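Side-chain contacts in chitinase A (Cycas revoluta, PDB 4MNK), which probably hydrolyses chitin as a family 18 glycoside hydrolase of the plant class V type and holds a chitin oligosaccharide in this crystal: residues A[140-145]-A[151-156]; A[133-138]-A[177-182]; A[293-298]-A[302-307]. All blocks are in the same frame, centred on the assembly; numbering follows the deposited sequence.

Overall arrangement
All three contacts belong to the family 18 glycoside hydrolase fold, a TIM barrel with an inserted antiparallel portion, and no residue of the three is among those lining either glycan site. Contacts 1 and 2 share helix 125-149 and lie with their centres about 13 Å apart; they meet where Leu156 CD1 packs on Leu138 CD2 at 3.6 Å, and along the chain contact 1 is nested within the loop closed by contact 2. Contact 3, a beta hairpin, lies on the opposite side of the chain's centre, its centre about 42 Å from that of contact 1 and 39 Å from that of contact 2. A bound N-acetylglucosamine is about 10 Å from the Val302 side chain, and one is about 14 Å from that of Leu156.

Contact 1 of 3, residues A[140-145]-A[151-156]; sequences AAIREE and KPRLLL
Segments 140-145 and 151-156 come closest at Arg143 and Arg153, CA atoms 6.0 Å apart. The first is helical; the second is an irregular run that becomes a strand at Leu155, and no direct hydrogen bond joins the two. A water does so instead: it donates to Ile142 O and Glu145 OE1 and accepts from Leu154 N, the last at 2.9 Å, satisfying a backbone N-H and a helix carbonyl together. Ile142 carries the apolar part. With CG1 beside the backbone N (chi1 -79°), CG2 is the branch opposite that N, and it lies 3.8 Å from Arg153 CB and 4.2 Å from Leu154 CB; the same methyl abuts the carbonyl oxygen Leu154 O at 3.4 Å. CD1, on the other branch, reaches Leu156 CB at 3.9 Å. The arginines run side by side in the same direction, extended from CG to NE, their guanidinium planes 30° apart. Arg143 NH1 sits over one face of the Arg153 group, 3.5 Å from Arg153 CZ and near the edge of the group rather than over its centre. Two like charges this close at an exposed site probably depend on solvent to screen them. The contact lies within the beta-alpha-beta unit of strand 114-119, helix 125-149 and strand 155-161. Glu145 bridges to Arg108 of helix 93-110, on which Ala141 also packs, while Leu156 pairs through its backbone with Asp185 beside strand 186-190.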
loop_
_atom_site.group_PDB
_atom_site.type_symbol
_atom_site.label_atom_id
_atom_site.label_comp_id
_atom_site.label_asym_id
_atom_site.label_seq_id
_atom_site.Cartn_x
_atom_site.Cartn_y
_atom_site.Cartn_z
ATOM N N ALA A 140 -17.066 -14.044 7.482
ATOM C CA ALA A 140 -17.940 -15.208 7.639
ATOM C C ALA A 140 -18.065 -16.011 6.345
ATOM O O ALA A 140 -17.988 -17.241 6.355
ATOM C CB ALA A 140 -19.314 -14.782 8.140
ATOM N N ALA A 141 -18.248 -15.313 5.229
ATOM C CA ALA A 141 -18.402 -15.981 3.940
ATOM C C ALA A 141 -17.107 -16.663 3.489
ATOM O O ALA A 141 -17.147 -17.717 2.856
ATOM C CB ALA A 141 -18.895 -15.011 2.892
ATOM N N ILE A 142 -15.966 -16.064 3.829
ATOM C CA ILE A 142 -14.659 -16.664 3.547
ATOM C C ILE A 142 -14.504 -17.992 4.299
ATOM O O ILE A 142 -14.070 -18.995 3.726
ATOM C CB ILE A 142 -13.505 -15.673 3.858
ATOM C CG1 ILE A 142 -13.372 -14.657 2.716
ATOM C CG2 ILE A 142 -12.186 -16.410 4.084
ATOM C CD1 ILE A 142 -12.437 -13.499 3.004
ATOM N N ARG A 143 -14.889 -18.000 5.572
ATOM C CA ARG A 143 -14.858 -19.225 6.369
ATOM C C ARG A 143 -15.829 -20.284 5.845
ATOM O O ARG A 143 -15.496 -21.471 5.810
ATOM C CB ARG A 143 -15.100 -18.918 7.846
ATOM C CG ARG A 143 -13.864 -18.348 8.518
ATOM C CD ARG A 143 -14.116 -17.874 9.935
ATOM N NE ARG A 143 -12.887 -17.360 10.540
ATOM C CZ ARG A 143 -11.972 -18.109 11.156
ATOM N NH1 ARG A 143 -10.890 -17.540 11.666
ATOM N NH2 ARG A 143 -12.133 -19.424 11.265
ATOM N N GLU A 144 -17.011 -19.850 5.415
ATOM C CA GLU A 144 -18.016 -20.753 4.847
ATOM C C GLU A 144 -17.554 -21.383 3.528
ATOM O O GLU A 144 -17.769 -22.575 3.299
ATOM C CB GLU A 144 -19.360 -20.025 4.676
ATOM C CG GLU A 144 -20.487 -20.846 4.024
ATOM C CD GLU A 144 -20.921 -22.065 4.835
ATOM O OE1 GLU A 144 -20.627 -22.137 6.050
ATOM O OE2 GLU A 144 -21.569 -22.957 4.248
ATOM N N GLU A 145 -16.911 -20.586 2.676
ATOM C CA GLU A 145 -16.400 -21.077 1.395
ATOM C C GLU A 145 -15.305 -22.122 1.596
ATOM O O GLU A 145 -15.228 -23.093 0.844
ATOM C CB GLU A 145 -15.900 -19.919 0.525
ATOM C CG GLU A 145 -15.577 -20.305 -0.917
ATOM C CD GLU A 145 -14.132 -20.747 -1.124
ATOM O OE1 GLU A 145 -13.305 -20.610 -0.195
ATOM O OE2 GLU A 145 -13.820 -21.231 -2.230
ATOM N N LYS A 151 -10.972 -26.218 0.664
ATOM C CA LYS A 151 -9.706 -25.514 0.473
ATOM C C LYS A 151 -9.385 -24.637 1.687
ATOM O O LYS A 151 -10.298 -24.245 2.421
ATOM C CB LYS A 151 -9.773 -24.644 -0.787
ATOM C CG LYS A 151 -10.025 -25.410 -2.077
ATOM C CD LYS A 151 -10.246 -24.457 -3.238
ATOM C CE LYS A 151 -10.673 -25.201 -4.492
ATOM N NZ LYS A 151 -10.956 -24.268 -5.618
ATOM N N PRO A 152 -8.088 -24.327 1.908
ATOM C CA PRO A 152 -7.736 -23.354 2.944
ATOM C C PRO A 152 -8.454 -22.035 2.684
ATOM O O PRO A 152 -8.604 -21.634 1.522
ATOM C CB PRO A 152 -6.229 -23.166 2.759
ATOM C CG PRO A 152 -5.765 -24.409 2.105
ATOM C CD PRO A 152 -6.893 -24.879 1.241
ATOM N N ARG A 153 -8.910 -21.373 3.742
ATOM C CA ARG A 153 -9.651 -20.132 3.562
ATOM C C ARG A 153 -8.802 -19.082 2.856
ATOM O O ARG A 153 -7.578 -19.030 3.013
ATOM C CB ARG A 153 -10.237 -19.598 4.882
ATOM C CG ARG A 153 -9.262 -18.933 5.834
ATOM C CD ARG A 153 -10.014 -18.249 6.967
ATOM N NE ARG A 153 -9.113 -17.673 7.962
ATOM C CZ ARG A 153 -8.690 -18.304 9.057
ATOM N NH1 ARG A 153 -9.080 -19.548 9.315
ATOM N NH2 ARG A 153 -7.870 -17.686 9.895
ATOM N N LEU A 154 -9.468 -18.269 2.048
ATOM C CA LEU A 154 -8.835 -17.117 1.435
ATOM C C LEU A 154 -8.263 -16.218 2.517
ATOM O O LEU A 154 -8.870 -16.042 3.578
ATOM C CB LEU A 154 -9.856 -16.339 0.606
ATOM C CG LEU A 154 -10.321 -16.982 -0.700
ATOM C CD1 LEU A 154 -11.552 -16.265 -1.223
ATOM C CD2 LEU A 154 -9.201 -16.980 -1.740
ATOM N N LEU A 155 -7.083 -15.667 2.257
ATOM C CA LEU A 155 -6.545 -14.611 3.097
ATOM C C LEU A 155 -7.401 -13.363 2.922
ATOM O O LEU A 155 -8.009 -13.161 1.873
ATOM C CB LEU A 155 -5.090 -14.309 2.740
ATOM C CG LEU A 155 -4.070 -15.446 2.865
ATOM C CD1 LEU A 155 -2.755 -15.037 2.229
ATOM C CD2 LEU A 155 -3.854 -15.871 4.317
ATOM N N LEU A 156 -7.461 -12.541 3.963
ATOM C CA LEU A 156 -8.169 -11.275 3.900
ATOM C C LEU A 156 -7.330 -10.193 4.549
ATOM O O LEU A 156 -6.961 -10.296 5.720
ATOM C CB LEU A 156 -9.539 -11.369 4.578
ATOM C CG LEU A 156 -10.377 -10.084 4.541
ATOM C CD1 LEU A 156 -10.737 -9.690 3.111
ATOM C CD2 LEU A 156 -11.622 -10.222 5.403
HETATM O O HOH W 1 -12.287 -18.917 1.696
#

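Contact 2 of 3, residues A[133-138]-A[177-182]; sequences KLVSEL and VQFIAA
Phe179 reaches from helix 177-183 to touch Val135 and Ser136 on helix 125-149, bridging backbones that stay 8.5 Å apart at the closest CA pair, Ser136 and Phe179. From CB the side chain leaves with CG opposite the backbone N (chi1 173°), which carries the ring out across the gap between the helices; CB, CG and the two CD atoms serve as the stem, and the far end of the ring makes the contact. CE2 meets the valine, 3.7 Å from Val135 CG1 and 3.9 Å from Val135 CB. The methyl comes in obliquely, whereas CB lies at the ring edge, in its plane. CZ, the tip, points at the helix backbone and lies 3.8 Å from Ser136 N, which is also near the ring plane. CE1 completes the row against Ser136 CB at 4.0 Å. The phenyl edge is thus set against two successive residues of the helix, touching carbon and a backbone nitrogen. Val135 also packs on Leu184 and has a bound acetate, probably from the crystallisation liquor, about 3 Å from its side chain. No hydrogen bond or salt bridge crosses between the two segments, and only 122 Å² is buried, so their mutual attraction here probably rests on dispersion, with water only partly excluded.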
loop_
_atom_site.group_PDB
_atom_site.type_symbol
_atom_site.label_atom_id
_atom_site.label_comp_id
_atom_site.label_asym_id
_atom_site.label_seq_id
_atom_site.Cartn_x
_atom_site.Cartn_y
_atom_site.Cartn_z
ATOM N N LYS A 133 -19.840 -3.776 8.916
ATOM C CA LYS A 133 -20.844 -4.730 8.437
ATOM C C LYS A 133 -20.315 -5.526 7.245
ATOM O O LYS A 133 -20.401 -6.749 7.231
ATOM C CB LYS A 133 -22.149 -4.022 8.060
ATOM C CG LYS A 133 -22.863 -3.330 9.216
ATOM C CD LYS A 133 -24.114 -2.609 8.730
ATOM C CE LYS A 133 -24.652 -1.651 9.777
ATOM N NZ LYS A 133 -25.854 -0.923 9.280
ATOM N N LEU A 134 -19.755 -4.826 6.258
ATOM C CA LEU A 134 -19.202 -5.482 5.071
ATOM C C LEU A 134 -18.118 -6.494 5.432
ATOM O O LEU A 134 -18.160 -7.646 4.994
ATOM C CB LEU A 134 -18.638 -4.456 4.080
ATOM C CG LEU A 134 -18.101 -5.041 2.765
ATOM C CD1 LEU A 134 -19.244 -5.331 1.795
ATOM C CD2 LEU A 134 -17.068 -4.113 2.132
ATOM N N VAL A 135 -17.150 -6.051 6.231
ATOM C CA VAL A 135 -15.999 -6.881 6.568
ATOM C C VAL A 135 -16.396 -8.088 7.425
ATOM O O VAL A 135 -15.888 -9.193 7.220
ATOM C CB VAL A 135 -14.868 -6.048 7.219
ATOM C CG1 VAL A 135 -13.726 -6.937 7.686
ATOM C CG2 VAL A 135 -14.339 -5.015 6.230
ATOM N N SER A 136 -17.325 -7.889 8.358
ATOM C CA SER A 136 -17.803 -8.997 9.183
ATOM C C SER A 136 -18.464 -10.068 8.313
ATOM O O SER A 136 -18.216 -11.265 8.485
ATOM C CB SER A 136 -18.768 -8.502 10.258
ATOM O OG SER A 136 -19.164 -9.567 11.106
ATOM N N GLU A 137 -19.292 -9.627 7.368
ATOM C CA GLU A 137 -19.963 -10.528 6.431
ATOM C C GLU A 137 -18.964 -11.236 5.511
ATOM O O GLU A 137 -19.115 -12.424 5.214
ATOM C CB GLU A 137 -21.027 -9.767 5.633
ATOM C CG GLU A 137 -22.239 -9.363 6.486
ATOM C CD GLU A 137 -23.024 -8.173 5.940
ATOM O OE1 GLU A 137 -22.797 -7.757 4.787
ATOM O OE2 GLU A 137 -23.886 -7.652 6.681
ATOM N N LEU A 138 -17.934 -10.512 5.084
ATOM C CA LEU A 138 -16.900 -11.086 4.228
ATOM C C LEU A 138 -16.092 -12.164 4.962
ATOM O O LEU A 138 -15.851 -13.243 4.418
ATOM C CB LEU A 138 -15.986 -9.987 3.675
ATOM C CG LEU A 138 -14.910 -10.395 2.665
ATOM C CD1 LEU A 138 -15.487 -11.158 1.469
ATOM C CD2 LEU A 138 -14.169 -9.156 2.198
ATOM N N VAL A 177 -9.441 -2.149 16.248
ATOM C CA VAL A 177 -8.301 -3.064 16.107
ATOM C C VAL A 177 -8.588 -4.514 16.495
ATOM O O VAL A 177 -8.060 -5.428 15.870
ATOM C CB VAL A 177 -7.006 -2.549 16.805
ATOM C CG1 VAL A 177 -6.595 -1.201 16.233
ATOM C CG2 VAL A 177 -7.171 -2.473 18.318
ATOM N N GLN A 178 -9.421 -4.720 17.515
ATOM C CA GLN A 178 -9.783 -6.072 17.935
ATOM C C GLN A 178 -10.625 -6.756 16.853
ATOM O O GLN A 178 -10.392 -7.919 16.513
ATOM C CB GLN A 178 -10.526 -6.041 19.272
ATOM C CG GLN A 178 -10.798 -7.411 19.865
ATOM C CD GLN A 178 -11.807 -7.351 20.986
ATOM O OE1 GLN A 178 -12.975 -7.026 20.771
ATOM N NE2 GLN A 178 -11.360 -7.658 22.196
ATOM N N PHE A 179 -11.595 -6.015 16.319
ATOM C CA PHE A 179 -12.405 -6.447 15.180
ATOM C C PHE A 179 -11.517 -6.869 14.005
ATOM O O PHE A 179 -11.674 -7.960 13.450
ATOM C CB PHE A 179 -13.342 -5.306 14.760
ATOM C CG PHE A 179 -14.107 -5.568 13.490
ATOM C CD1 PHE A 179 -15.399 -6.077 13.542
ATOM C CD2 PHE A 179 -13.547 -5.289 12.244
ATOM C CE1 PHE A 179 -16.114 -6.321 12.373
ATOM C CE2 PHE A 179 -14.257 -5.532 11.073
ATOM C CZ PHE A 179 -15.541 -6.047 11.138
ATOM N N ILE A 180 -10.582 -5.992 13.644
ATOM C CA ILE A 180 -9.671 -6.228 12.529
ATOM C C ILE A 180 -8.786 -7.457 12.768
ATOM O O ILE A 180 -8.633 -8.299 11.879
ATOM C CB ILE A 180 -8.807 -4.976 12.242
ATOM C CG1 ILE A 180 -9.660 -3.868 11.615
ATOM C CG2 ILE A 180 -7.631 -5.324 11.341
ATOM C CD1 ILE A 180 -8.979 -2.509 11.554
ATOM N N ALA A 181 -8.217 -7.565 13.968
ATOM C CA ALA A 181 -7.351 -8.698 14.302
ATOM C C ALA A 181 -8.079 -10.044 14.222
ATOM O O ALA A 181 -7.485 -11.059 13.858
ATOM C CB ALA A 181 -6.727 -8.508 15.674
ATOM N N ALA A 182 -9.368 -10.042 14.550
ATOM C CA ALA A 182 -10.163 -11.265 14.504
ATOM C C ALA A 182 -10.575 -11.642 13.081
ATOM O O ALA A 182 -10.615 -12.826 12.737
ATOM C CB ALA A 182 -11.382 -11.133 15.394
#

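Contact 3 of 3, residues A[293-298]-A[302-307]; sequences AYAYKD and VGYDNQ
Tyr304 turns its CG into the position between backbone N and carbonyl carbon (chi1 59°), swinging its ring across the neighbouring strand to Ala293 and Ala295; Asn306 adopts a similar first torsion (chi1 72°) and brings its amide to Ala293. The CB of Ala293 lies over one face of the Tyr304 ring, 3.9 Å from its centroid and 20° off the normal, a CH-pi contact. At the ring's edge, Ala295 N lies near its plane, and Ala295 CB is 3.7 Å from Tyr304 OH. Asn306 ND2 approaches Ala293 CB at 3.6 Å. The strands are antiparallel, with two hydrogen-bonded pairs: Ala293 N to Tyr304 O, Tyr304 N to Ala293 O, Ala295 N to Val302 O and Val302 N to Ala295 O, each 2.9 Å. Between them Tyr294 and Gly303 make a non-hydrogen-bonded pair, CA atoms 4.2 Å apart, flanked by a bent CA-H...O contact, Tyr294 CA to Val302 O 3.1 Å. This hairpin, strand 292-297 with 300-304, is extended by strand 283-287 on one side and by strand 234-247 on the other. Helix 271-279 packs on Val302 and Tyr304, the Tyr304 hydroxyl bonds to Glu284, and Asn306 N-caps helix 307-319.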
loop_
_atom_site.group_PDB
_atom_site.type_symbol
_atom_site.label_atom_id
_atom_site.label_comp_id
_atom_site.label_asym_id
_atom_site.label_seq_id
_atom_site.Cartn_x
_atom_site.Cartn_y
_atom_site.Cartn_z
ATOM N N ALA A 293 15.653 9.884 2.270
ATOM C CA ALA A 293 16.589 10.455 1.319
ATOM C C ALA A 293 15.926 11.567 0.532
ATOM O O ALA A 293 14.696 11.637 0.434
ATOM C CB ALA A 293 17.106 9.381 0.372
ATOM N N TYR A 294 16.749 12.444 -0.023
ATOM C CA TYR A 294 16.276 13.381 -1.021
ATOM C C TYR A 294 17.342 13.625 -2.071
ATOM O O TYR A 294 18.522 13.351 -1.848
ATOM C CB TYR A 294 15.760 14.687 -0.399
ATOM C CG TYR A 294 16.738 15.487 0.435
ATOM C CD1 TYR A 294 17.477 16.526 -0.128
ATOM C CD2 TYR A 294 16.878 15.246 1.802
ATOM C CE1 TYR A 294 18.358 17.287 0.644
ATOM C CE2 TYR A 294 17.756 15.999 2.583
ATOM C CZ TYR A 294 18.490 17.015 1.997
ATOM O OH TYR A 294 19.355 17.758 2.769
ATOM N N ALA A 295 16.910 14.109 -3.228
ATOM C CA ALA A 295 17.819 14.408 -4.320
ATOM C C ALA A 295 17.358 15.671 -5.015
ATOM O O ALA A 295 16.158 15.930 -5.119
ATOM C CB ALA A 295 17.888 13.245 -5.299
ATOM N N TYR A 296 18.314 16.464 -5.483
ATOM C CA TYR A 296 17.988 17.727 -6.127
ATOM C C TYR A 296 18.935 18.044 -7.273
ATOM O O TYR A 296 20.104 17.660 -7.255
ATOM C CB TYR A 296 17.973 18.873 -5.103
ATOM C CG TYR A 296 19.310 19.118 -4.438
ATOM C CD1 TYR A 296 19.649 18.472 -3.248
ATOM C CD2 TYR A 296 20.244 19.986 -5.005
ATOM C CE1 TYR A 296 20.880 18.689 -2.637
ATOM C CE2 TYR A 296 21.479 20.206 -4.405
ATOM C CZ TYR A 296 21.788 19.554 -3.225
ATOM O OH TYR A 296 23.009 19.779 -2.629
ATOM N N LYS A 297 18.401 18.741 -8.269
ATOM C CA LYS A 297 19.179 19.287 -9.367
ATOM C C LYS A 297 18.424 20.507 -9.858
ATOM O O LYS A 297 17.217 20.440 -10.088
ATOM C CB LYS A 297 19.340 18.275 -10.506
ATOM C CG LYS A 297 20.388 18.700 -11.538
ATOM C CD LYS A 297 20.659 17.637 -12.594
ATOM C CE LYS A 297 19.782 17.821 -13.816
ATOM N NZ LYS A 297 20.126 16.861 -14.909
ATOM N N ASP A 298 19.137 21.620 -10.008
ATOM C CA ASP A 298 18.527 22.882 -10.419
ATOM C C ASP A 298 17.288 23.178 -9.559
ATOM O O ASP A 298 17.414 23.261 -8.339
ATOM C CB ASP A 298 18.262 22.884 -11.931
ATOM C CG ASP A 298 19.547 22.732 -12.736
ATOM O OD1 ASP A 298 20.553 23.381 -12.375
ATOM O OD2 ASP A 298 19.565 21.959 -13.718
ATOM N N VAL A 302 13.296 15.998 -4.829
ATOM C CA VAL A 302 12.458 14.825 -4.588
ATOM C C VAL A 302 12.853 14.128 -3.285
ATOM O O VAL A 302 14.037 13.929 -3.019
ATOM C CB VAL A 302 12.467 13.848 -5.807
ATOM C CG1 VAL A 302 13.873 13.310 -6.083
ATOM C CG2 VAL A 302 11.461 12.708 -5.614
ATOM N N GLY A 303 11.855 13.787 -2.472
ATOM C CA GLY A 303 12.068 13.025 -1.241
ATOM C C GLY A 303 11.565 11.607 -1.425
ATOM O O GLY A 303 10.490 11.398 -1.990
ATOM N N TYR A 304 12.336 10.633 -0.947
ATOM C CA TYR A 304 12.069 9.223 -1.236
ATOM C C TYR A 304 12.806 8.325 -0.252
ATOM O O TYR A 304 13.524 8.804 0.632
ATOM C CB TYR A 304 12.500 8.882 -2.675
ATOM C CG TYR A 304 13.968 9.153 -2.930
ATOM C CD1 TYR A 304 14.903 8.116 -2.929
ATOM C CD2 TYR A 304 14.428 10.455 -3.139
ATOM C CE1 TYR A 304 16.260 8.372 -3.143
ATOM C CE2 TYR A 304 15.775 10.719 -3.351
ATOM C CZ TYR A 304 16.682 9.677 -3.351
ATOM O OH TYR A 304 18.010 9.964 -3.563
ATOM N N ASP A 305 12.622 7.018 -0.410
ATOM C CA ASP A 305 13.386 6.036 0.343
ATOM C C ASP A 305 14.487 5.444 -0.519
ATOM O O ASP A 305 14.262 5.101 -1.682
ATOM C CB ASP A 305 12.476 4.936 0.885
ATOM C CG ASP A 305 11.787 5.344 2.169
ATOM O OD1 ASP A 305 12.492 5.525 3.186
ATOM O OD2 ASP A 305 10.546 5.489 2.162
ATOM N N ASN A 306 15.681 5.340 0.052
ATOM C CA ASN A 306 16.803 4.732 -0.651
ATOM C C ASN A 306 17.285 3.463 0.042
ATOM O O ASN A 306 16.638 2.963 0.965
ATOM C CB ASN A 306 17.940 5.742 -0.890
ATOM C CG ASN A 306 18.702 6.112 0.380
ATOM O OD1 ASN A 306 18.400 5.647 1.480
ATOM N ND2 ASN A 306 19.704 6.965 0.218
ATOM N N GLN A 307 18.421 2.944 -0.408
ATOM C CA GLN A 307 18.955 1.694 0.106
ATOM C C GLN A 307 19.141 1.733 1.629
ATOM O O GLN A 307 18.777 0.792 2.340
ATOM C CB GLN A 307 20.270 1.367 -0.610
ATOM C CG GLN A 307 20.128 1.102 -2.127
ATOM C CD GLN A 307 20.333 2.329 -3.025
ATOM O OE1 GLN A 307 19.840 3.431 -2.754
ATOM N NE2 GLN A 307 21.046 2.123 -4.130
#